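Local coordinates for protein DnaJ homolog subfamily C member 3 (Mus musculus, PDB 3IEG) that takes part in the endoplasmic reticulum unfolded protein response, stimulating the ATPase of the chaperone HSC70, binding misfolded proteins through its TPR domain and restraining the kinase GCN2, at residues 206-211 / 226-231; 187-192 / 221-226; 96-101 / 109-114. All coordinates share one frame; numbering follows the deposited sequence.

Contact 1. Residues 206-211 / 226-231; sequences LSLSEV and AHYKQV
The imidazole of His-227 meets Ser-207 and Val-211 at its edge. Ser-207 OG lies 12° out of the ring plane, beside NE2, and Val-211 CG2 comes to the same rim at CD2, 3.8 Å away. Val-231 CG2, from the next turn of the same helix, may lie over one face of the imidazole, but this methyl clashes with His-227 O in the model and its place is doubtful. The second flat group, the phenol ring of Tyr-228, has Val-211 CG1 at its edge, 3.8 Å from CD1, while Leu-208 CD2 approaches CE1 obliquely at 3.9 Å. The two methyls of Val-211 are thus divided between two aromatic rims, CG1 to tyrosine and CG2 to histidine. In His-227, CG lies anti to the backbone N (chi1 173°), and from there NE2 donates to Ser-207 OG over 3.3 Å with an N-H...O angle of 152°. Val-231 CG1 adds apolar cover at the serine, 3.9 Å from Ser-207 CB.

The segments run in roughly opposite directions with axes 9.6 Å apart, joining helix 204-217 of the sixth TPR to helix 222-246. Around them, Tyr-199 of helix 188-201 packs edge-to-face with His-227, and Tyr-228 OH bonds to Arg-212 and Lys-232. An alanine at His-227 would probably leave Ser-207 OG without its donor and Val-211 CG2 without an aromatic rim to rest on.

Ser-207 OG also bonds to Ser-195 O, a carbonyl that can only accept. The hydroxyl therefore accepts a hydrogen bond from the imidazole and donates its own to the backbone carbonyl of a third helix, so this buried oxygen is satisfied in both roles, an arrangement consistent with a hydrogen on NE2.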
loop_
_atom_site.group_PDB
_atom_site.type_symbol
_atom_site.label_atom_id
_atom_site.label_comp_id
_atom_site.label_asym_id
_atom_site.label_seq_id
_atom_site.Cartn_x
_atom_site.Cartn_y
_atom_site.Cartn_z
ATOM N N LEU A 206 -8.983 8.124 -2.233
ATOM C CA LEU A 206 -7.824 7.592 -1.509
ATOM C C LEU A 206 -6.586 8.417 -1.807
ATOM O O LEU A 206 -5.809 8.695 -0.898
ATOM C CB LEU A 206 -7.577 6.119 -1.848
ATOM C CG LEU A 206 -8.640 5.113 -1.370
ATOM C CD1 LEU A 206 -8.555 3.798 -2.167
ATOM C CD2 LEU A 206 -8.575 4.869 0.157
ATOM N N SER A 207 -6.430 8.826 -3.070
ATOM C CA SER A 207 -5.381 9.767 -3.469
ATOM C C SER A 207 -5.380 11.012 -2.572
ATOM O O SER A 207 -4.331 11.419 -2.069
ATOM C CB SER A 207 -5.538 10.158 -4.943
ATOM O OG SER A 207 -4.512 11.038 -5.388
ATOM N N LEU A 208 -6.563 11.584 -2.353
ATOM C CA LEU A 208 -6.712 12.793 -1.544
ATOM C C LEU A 208 -6.280 12.564 -0.103
ATOM O O LEU A 208 -5.484 13.336 0.433
ATOM C CB LEU A 208 -8.168 13.281 -1.564
ATOM C CG LEU A 208 -8.588 14.758 -1.472
ATOM C CD1 LEU A 208 -10.021 14.860 -0.912
ATOM C CD2 LEU A 208 -7.638 15.642 -0.674
ATOM N N SER A 209 -6.805 11.515 0.527
ATOM C CA SER A 209 -6.525 11.268 1.945
ATOM C C SER A 209 -5.103 10.766 2.130
ATOM O O SER A 209 -4.524 10.882 3.206
ATOM C CB SER A 209 -7.520 10.275 2.552
ATOM O OG SER A 209 -7.344 8.991 1.995
ATOM N N GLU A 210 -4.545 10.213 1.066
ATOM C CA GLU A 210 -3.181 9.765 1.102
ATOM C C GLU A 210 -2.227 10.949 1.014
ATOM O O GLU A 210 -1.192 10.961 1.677
ATOM C CB GLU A 210 -2.921 8.756 -0.016
ATOM C CG GLU A 210 -1.855 7.757 0.329
ATOM C CD GLU A 210 -2.188 6.900 1.549
ATOM O OE1 GLU A 210 -1.245 6.444 2.226
ATOM O OE2 GLU A 210 -3.379 6.673 1.833
ATOM N N VAL A 211 -2.574 11.945 0.205
ATOM C CA VAL A 211 -1.771 13.153 0.136
ATOM C C VAL A 211 -1.899 13.963 1.441
ATOM O O VAL A 211 -1.003 14.738 1.798
ATOM C CB VAL A 211 -2.087 13.988 -1.146
ATOM C CG1 VAL A 211 -3.276 14.912 -0.946
ATOM C CG2 VAL A 211 -0.883 14.778 -1.575
ATOM N N ALA A 226 1.257 20.766 -4.265
ATOM C CA ALA A 226 0.800 21.046 -5.631
ATOM C C ALA A 226 -0.205 20.004 -6.108
ATOM O O ALA A 226 -1.149 20.329 -6.834
ATOM C CB ALA A 226 1.981 21.125 -6.605
ATOM N N HIS A 227 0.020 18.756 -5.699
ATOM C CA HIS A 227 -0.843 17.655 -6.059
ATOM C C HIS A 227 -2.137 17.689 -5.241
ATOM O O HIS A 227 -3.196 17.384 -5.766
ATOM C CB HIS A 227 -0.112 16.315 -5.927
ATOM C CG HIS A 227 -1.001 15.133 -6.127
ATOM N ND1 HIS A 227 -1.672 14.901 -7.309
ATOM C CD2 HIS A 227 -1.374 14.142 -5.283
ATOM C CE1 HIS A 227 -2.406 13.809 -7.188
ATOM N NE2 HIS A 227 -2.240 13.329 -5.969
ATOM N N TYR A 228 -2.044 18.063 -3.967
ATOM C CA TYR A 228 -3.209 18.287 -3.086
ATOM C C TYR A 228 -4.222 19.226 -3.729
ATOM O O TYR A 228 -5.420 18.936 -3.763
ATOM C CB TYR A 228 -2.751 18.869 -1.738
ATOM C CG TYR A 228 -3.845 19.298 -0.775
ATOM C CD1 TYR A 228 -4.741 18.375 -0.253
ATOM C CD2 TYR A 228 -3.947 20.623 -0.346
ATOM C CE1 TYR A 228 -5.729 18.758 0.645
ATOM C CE2 TYR A 228 -4.928 21.016 0.558
ATOM C CZ TYR A 228 -5.814 20.079 1.042
ATOM O OH TYR A 228 -6.795 20.436 1.923
ATOM N N LYS A 229 -3.733 20.335 -4.271
ATOM C CA LYS A 229 -4.606 21.327 -4.886
ATOM C C LYS A 229 -5.341 20.746 -6.081
ATOM O O LYS A 229 -6.517 21.055 -6.297
ATOM C CB LYS A 229 -3.826 22.587 -5.270
ATOM C CG LYS A 229 -3.146 23.256 -4.078
ATOM C CD LYS A 229 -2.791 24.708 -4.344
ATOM C CE LYS A 229 -1.610 24.873 -5.282
ATOM N NZ LYS A 229 -1.118 26.291 -5.258
ATOM N N GLN A 230 -4.650 19.889 -6.833
ATOM C CA GLN A 230 -5.226 19.224 -8.000
ATOM C C GLN A 230 -6.287 18.187 -7.617
ATOM O O GLN A 230 -7.402 18.250 -8.120
ATOM C CB GLN A 230 -4.135 18.595 -8.866
ATOM C CG GLN A 230 -4.646 17.722 -10.004
ATOM C CD GLN A 230 -5.257 18.515 -11.155
ATOM O OE1 GLN A 230 -5.333 19.744 -11.109
ATOM N NE2 GLN A 230 -5.689 17.812 -12.198
ATOM N N VAL A 231 -5.954 17.248 -6.731
ATOM C CA VAL A 231 -6.937 16.241 -6.317
ATOM C C VAL A 231 -8.086 16.867 -5.566
ATOM O O VAL A 231 -9.215 16.475 -5.776
ATOM C CB VAL A 231 -6.381 15.064 -5.431
ATOM C CG1 VAL A 231 -6.404 13.748 -6.182
ATOM C CG2 VAL A 231 -5.021 15.374 -4.814
#

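Contact 2. Residues 187-192 / 221-226; sequences NTEAFY and HKRCFA
Tyr-192 and Arg-223 meet where helix 188-201 of the sixth TPR lies beside the start of helix 222-246, the two short segments running at 27° with axes 10.4 Å apart. Arg-223 NH1 stands 3.3 Å above one face of the tyrosine ring, offset toward the rim, with the guanidinium turned 31° from the ring plane. The arginine chain bends at chi2 and chi3, and its CD passes 3.6 Å from Tyr-192 OH. From there the guanidinium forms a salt bridge with Glu-189: NH1 and NH2 both donate to OE1, at 3.0 and 3.1 Å, and OE1 lies only 2° out of their plane. One carboxylate oxygen thus takes both bonds.

His-221, at the N-cap position of helix 222-246, reaches tip to tip with Thr-188, its ND1 3.0 Å from Thr-188 OG1. Glu-189 OE2 lies at the edge of the imidazole, nearest CE1, while OE1 takes the arginine. Beside CD1 and CB of Tyr-192, Cys-224 SG makes an oblique sulfur-aromatic contact, 4.8 Å from the ring centroid, and its disulfide to Cys-214 ties helix 222-246 to helix 204-217. A single water links Tyr-192 OH, 3.0 Å away, to the carbonyl oxygen of Arg-223, to which it donates.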
loop_
_atom_site.group_PDB
_atom_site.type_symbol
_atom_site.label_atom_id
_atom_site.label_comp_id
_atom_site.label_asym_id
_atom_site.label_seq_id
_atom_site.Cartn_x
_atom_site.Cartn_y
_atom_site.Cartn_z
ATOM N N ASN A 187 8.357 9.187 5.746
ATOM C CA ASN A 187 7.449 8.494 4.830
ATOM C C ASN A 187 6.865 9.390 3.752
ATOM O O ASN A 187 6.086 8.952 2.904
ATOM C CB ASN A 187 6.316 7.865 5.631
ATOM C CG ASN A 187 6.693 6.541 6.222
ATOM O OD1 ASN A 187 7.483 5.792 5.640
ATOM N ND2 ASN A 187 6.121 6.227 7.374
ATOM N N THR A 188 7.273 10.648 3.792
ATOM C CA THR A 188 6.707 11.690 2.960
ATOM C C THR A 188 6.720 11.334 1.464
ATOM O O THR A 188 5.730 11.504 0.753
ATOM C CB THR A 188 7.416 13.029 3.280
ATOM O OG1 THR A 188 6.545 14.120 2.988
ATOM C CG2 THR A 188 8.758 13.178 2.554
ATOM N N GLU A 189 7.840 10.789 1.023
ATOM C CA GLU A 189 8.080 10.478 -0.368
ATOM C C GLU A 189 7.267 9.248 -0.792
ATOM O O GLU A 189 6.794 9.158 -1.928
ATOM C CB GLU A 189 9.593 10.256 -0.555
ATOM C CG GLU A 189 10.216 10.894 -1.804
ATOM C CD GLU A 189 9.799 12.338 -2.030
ATOM O OE1 GLU A 189 9.508 12.678 -3.196
ATOM O OE2 GLU A 189 9.757 13.125 -1.050
ATOM N N ALA A 190 7.085 8.316 0.140
ATOM C CA ALA A 190 6.312 7.106 -0.129
ATOM C C ALA A 190 4.818 7.417 -0.175
ATOM O O ALA A 190 4.125 6.949 -1.080
ATOM C CB ALA A 190 6.607 6.030 0.899
ATOM N N PHE A 191 4.338 8.209 0.791
ATOM C CA PHE A 191 2.959 8.678 0.801
ATOM C C PHE A 191 2.673 9.463 -0.465
ATOM O O PHE A 191 1.625 9.288 -1.075
ATOM C CB PHE A 191 2.642 9.518 2.048
ATOM C CG PHE A 191 2.293 8.696 3.267
ATOM C CD1 PHE A 191 3.128 8.680 4.375
ATOM C CD2 PHE A 191 1.119 7.934 3.308
ATOM C CE1 PHE A 191 2.812 7.916 5.510
ATOM C CE2 PHE A 191 0.786 7.166 4.442
ATOM C CZ PHE A 191 1.641 7.156 5.541
ATOM N N TYR A 192 3.611 10.303 -0.889
ATOM C CA TYR A 192 3.424 11.035 -2.136
ATOM C C TYR A 192 3.226 10.098 -3.313
ATOM O O TYR A 192 2.390 10.338 -4.176
ATOM C CB TYR A 192 4.595 11.961 -2.429
ATOM C CG TYR A 192 4.469 12.648 -3.763
ATOM C CD1 TYR A 192 3.573 13.701 -3.940
ATOM C CD2 TYR A 192 5.238 12.245 -4.859
ATOM C CE1 TYR A 192 3.449 14.339 -5.173
ATOM C CE2 TYR A 192 5.122 12.878 -6.093
ATOM C CZ TYR A 192 4.226 13.922 -6.238
ATOM O OH TYR A 192 4.095 14.562 -7.452
ATOM N N HIS A 221 5.807 20.405 2.121
ATOM C CA HIS A 221 6.194 19.541 1.004
ATOM C C HIS A 221 5.627 20.050 -0.318
ATOM O O HIS A 221 4.446 19.856 -0.609
ATOM C CB HIS A 221 5.739 18.100 1.248
ATOM C CG HIS A 221 6.410 17.103 0.357
ATOM N ND1 HIS A 221 7.261 16.131 0.838
ATOM C CD2 HIS A 221 6.380 16.946 -0.986
ATOM C CE1 HIS A 221 7.713 15.408 -0.169
ATOM N NE2 HIS A 221 7.191 15.879 -1.287
ATOM N N LYS A 222 6.473 20.699 -1.113
ATOM C CA LYS A 222 6.023 21.391 -2.325
ATOM C C LYS A 222 5.272 20.512 -3.321
ATOM O O LYS A 222 4.208 20.904 -3.801
ATOM C CB LYS A 222 7.181 22.117 -3.015
ATOM C CG LYS A 222 7.648 23.364 -2.273
ATOM C CD LYS A 222 8.932 23.935 -2.883
ATOM C CE LYS A 222 9.655 24.827 -1.880
ATOM N NZ LYS A 222 10.867 25.467 -2.475
ATOM N N ARG A 223 5.815 19.335 -3.627
ATOM C CA ARG A 223 5.170 18.424 -4.578
ATOM C C ARG A 223 3.861 17.873 -4.030
ATOM O O ARG A 223 2.874 17.768 -4.754
ATOM C CB ARG A 223 6.100 17.275 -4.985
ATOM C CG ARG A 223 6.947 17.562 -6.234
ATOM C CD ARG A 223 7.174 16.296 -7.081
ATOM N NE ARG A 223 8.482 15.664 -6.870
ATOM C CZ ARG A 223 8.782 14.815 -5.885
ATOM N NH1 ARG A 223 7.885 14.483 -4.969
ATOM N NH2 ARG A 223 10.002 14.302 -5.803
ATOM N N CYS A 224 3.859 17.525 -2.749
ATOM C CA CYS A 224 2.658 17.020 -2.100
ATOM C C CYS A 224 1.566 18.072 -2.075
ATOM O O CYS A 224 0.382 17.741 -2.191
ATOM C CB CYS A 224 2.945 16.552 -0.678
ATOM S SG CYS A 224 3.330 14.820 -0.593
ATOM N N PHE A 225 1.972 19.335 -1.924
ATOM C CA PHE A 225 1.017 20.423 -1.861
ATOM C C PHE A 225 0.417 20.705 -3.233
ATOM O O PHE A 225 -0.799 20.836 -3.343
ATOM C CB PHE A 225 1.631 21.681 -1.243
ATOM C CG PHE A 225 0.615 22.732 -0.884
ATOM C CD1 PHE A 225 -0.211 22.572 0.238
ATOM C CD2 PHE A 225 0.475 23.878 -1.667
ATOM C CE1 PHE A 225 -1.168 23.540 0.571
ATOM C CE2 PHE A 225 -0.474 24.857 -1.342
ATOM C CZ PHE A 225 -1.294 24.691 -0.220
ATOM N N ALA A 226 1.257 20.766 -4.265
ATOM C CA ALA A 226 0.800 21.046 -5.631
ATOM C C ALA A 226 -0.205 20.004 -6.108
ATOM O O ALA A 226 -1.149 20.329 -6.834
ATOM C CB ALA A 226 1.981 21.125 -6.605
HETATM O O HOH W 1 3.279 17.426 -7.182
#

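Contact 3. Residues 96-101 / 109-114; sequences KVLKSN and EAESQL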
loop_
_atom_site.group_PDB
_atom_site.type_symbol
_atom_site.label_atom_id
_atom_site.label_comp_id
_atom_site.label_asym_id
_atom_site.label_seq_id
_atom_site.Cartn_x
_atom_site.Cartn_y
_atom_site.Cartn_z
ATOM N N LYS A 96 33.279 -10.307 13.856
ATOM C CA LYS A 96 33.926 -9.946 15.121
ATOM C C LYS A 96 33.549 -10.884 16.286
ATOM O O LYS A 96 34.347 -11.091 17.211
ATOM C CB LYS A 96 33.634 -8.494 15.483
ATOM C CG LYS A 96 34.361 -7.468 14.612
ATOM C CD LYS A 96 34.087 -6.045 15.097
ATOM C CE LYS A 96 34.813 -4.999 14.255
ATOM N NZ LYS A 96 34.335 -3.602 14.540
ATOM N N VAL A 97 32.333 -11.432 16.230
ATOM C CA VAL A 97 31.873 -12.452 17.157
ATOM C C VAL A 97 32.799 -13.673 17.084
ATOM O O VAL A 97 33.236 -14.190 18.122
ATOM C CB VAL A 97 30.395 -12.856 16.855
ATOM C CG1 VAL A 97 30.069 -14.244 17.391
ATOM C CG2 VAL A 97 29.413 -11.812 17.395
ATOM N N LEU A 98 33.116 -14.110 15.863
ATOM C CA LEU A 98 33.995 -15.254 15.656
ATOM C C LEU A 98 35.373 -15.052 16.291
ATOM O O LEU A 98 36.028 -16.019 16.655
ATOM C CB LEU A 98 34.144 -15.570 14.166
ATOM C CG LEU A 98 32.924 -16.132 13.442
ATOM C CD1 LEU A 98 33.221 -16.320 11.973
ATOM C CD2 LEU A 98 32.473 -17.445 14.055
ATOM N N LYS A 99 35.790 -13.801 16.448
ATOM C CA LYS A 99 37.133 -13.472 16.944
ATOM C C LYS A 99 37.139 -12.882 18.358
ATOM O O LYS A 99 38.100 -12.205 18.749
ATOM C CB LYS A 99 37.814 -12.482 15.992
ATOM C CG LYS A 99 38.354 -13.084 14.723
ATOM C CD LYS A 99 38.768 -11.980 13.785
ATOM C CE LYS A 99 40.002 -12.381 12.987
ATOM N NZ LYS A 99 40.388 -11.287 12.066
ATOM N N SER A 100 36.068 -13.111 19.114
ATOM C CA SER A 100 36.001 -12.639 20.496
ATOM C C SER A 100 35.713 -13.809 21.458
ATOM O O SER A 100 35.084 -13.641 22.508
ATOM C CB SER A 100 34.965 -11.514 20.633
ATOM O OG SER A 100 33.652 -12.006 20.441
ATOM N N ASN A 101 36.216 -14.986 21.070
ATOM C CA ASN A 101 36.032 -16.255 21.787
ATOM C C ASN A 101 34.562 -16.605 22.024
ATOM O O ASN A 101 34.084 -16.572 23.156
ATOM C CB ASN A 101 36.822 -16.279 23.103
ATOM C CG ASN A 101 38.203 -15.690 22.958
ATOM O OD1 ASN A 101 39.112 -16.331 22.439
ATOM N ND2 ASN A 101 38.367 -14.454 23.415
ATOM N N GLU A 109 26.004 -20.202 15.321
ATOM C CA GLU A 109 25.017 -19.178 14.934
ATOM C C GLU A 109 25.643 -18.107 14.017
ATOM O O GLU A 109 25.062 -17.755 12.990
ATOM C CB GLU A 109 24.379 -18.543 16.183
ATOM C CG GLU A 109 22.875 -18.302 16.089
ATOM C CD GLU A 109 22.192 -18.073 17.459
ATOM O OE1 GLU A 109 21.501 -17.036 17.610
ATOM O OE2 GLU A 109 22.324 -18.925 18.378
ATOM N N ALA A 110 26.839 -17.632 14.368
ATOM C CA ALA A 110 27.538 -16.619 13.584
ATOM C C ALA A 110 28.043 -17.122 12.232
ATOM O O ALA A 110 28.005 -16.383 11.254
ATOM C CB ALA A 110 28.667 -16.010 14.381
ATOM N N GLU A 111 28.517 -18.366 12.172
ATOM C CA GLU A 111 28.941 -18.967 10.898
ATOM C C GLU A 111 27.738 -19.170 9.983
ATOM O O GLU A 111 27.810 -18.943 8.770
ATOM C CB GLU A 111 29.662 -20.307 11.115
ATOM C CG GLU A 111 30.993 -20.204 11.854
ATOM C CD GLU A 111 32.168 -19.777 10.975
ATOM O OE1 GLU A 111 33.325 -20.060 11.375
ATOM O OE2 GLU A 111 31.955 -19.165 9.895
ATOM N N SER A 112 26.637 -19.601 10.586
ATOM C CA SER A 112 25.383 -19.802 9.884
ATOM C C SER A 112 24.863 -18.471 9.299
ATOM O O SER A 112 24.370 -18.422 8.160
ATOM C CB SER A 112 24.370 -20.415 10.841
ATOM O OG SER A 112 23.107 -20.542 10.232
ATOM N N GLN A 113 25.001 -17.394 10.074
ATOM C CA GLN A 113 24.551 -16.084 9.637
ATOM C C GLN A 113 25.491 -15.439 8.607
ATOM O O GLN A 113 25.054 -14.599 7.821
ATOM C CB GLN A 113 24.331 -15.164 10.838
ATOM C CG GLN A 113 23.177 -15.552 11.777
ATOM C CD GLN A 113 21.813 -15.370 11.145
ATOM O OE1 GLN A 113 21.412 -16.141 10.277
ATOM N NE2 GLN A 113 21.083 -14.354 11.592
ATOM N N LEU A 114 26.763 -15.836 8.597
ATOM C CA LEU A 114 27.712 -15.334 7.598
ATOM C C LEU A 114 27.516 -15.979 6.241
ATOM O O LEU A 114 27.748 -15.339 5.212
ATOM C CB LEU A 114 29.176 -15.488 8.042
ATOM C CG LEU A 114 29.763 -14.433 8.989
ATOM C CD1 LEU A 114 31.171 -14.833 9.358
ATOM C CD2 LEU A 114 29.763 -13.012 8.415
#
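A tetratricopeptide helix packs here against the long helix that follows it: Val-97 and Leu-98 of helix 87-98, in the third TPR, meet Ala-110, Glu-111 and Leu-114 of helix 104-132. Leu-98 carries most of the contact. Of its two methyls, CD1 alone meets Leu-114 and CD2 alone meets Ala-110, while both touch Glu-111. CD1 reaches tip to tip toward Leu-114, with CD1 of the two leucines 3.6 Å apart. CD2 of Leu-98 lies 4.1 Å from Ala-110 CB and 3.8 Å from Glu-111 CG.

Glu-111 crosses the leucine at about a right angle. Its chain bends at chi2 (-80°), which brings CD back over the leucine branch, 3.7 Å from Leu-98 CD1. The same methyl is 3.7 Å from OE2 and 3.8 Å from OE1, so it touches the carboxylate group as a whole and favours neither oxygen. The role of Glu-111 toward Leu-98 is therefore van der Waals packing of the whole side-chain end, oxygens included, at an exposed rim. On the buried side, Val-97 CG1 rests on Ala-110 CB at 3.8 Å, a small residue facing a branched one. The backbones come nearest at Leu-98 and Ala-110, whose CA atoms are 6.9 Å apart.

Leu-114 also lies on Glu-91, Phe-94 and Lys-95, continuing the seam along helix 87-98. Helix 71-84 adjoins both partners: Val-97 touches its Arg-74, and its His-79 hydrogen-bonds to both Glu-109 and Gln-113 of helix 104-132.

How the contacts relate
Contacts 1 and 2 are neighbours, their centres 9 Å apart, and both use helix 222-246: they share Ala-226. Their segments alternate along the chain; helices 188-201 and 204-217 both pack on helix 222-246. The two contacts touch directly, with Val-211 CG2 of contact 1 at 3.3 Å from Cys-224 O of contact 2, and His-227 CB at 4.1 Å from Tyr-192 CE1. Contact 3 is separate, with centres 50 Å from contact 1 and 43 Å from contact 2, and nearest atoms about 32 and 25 Å away. All three lie beyond the first two repeats, whose hydrophobic groove binds misfolded proteins.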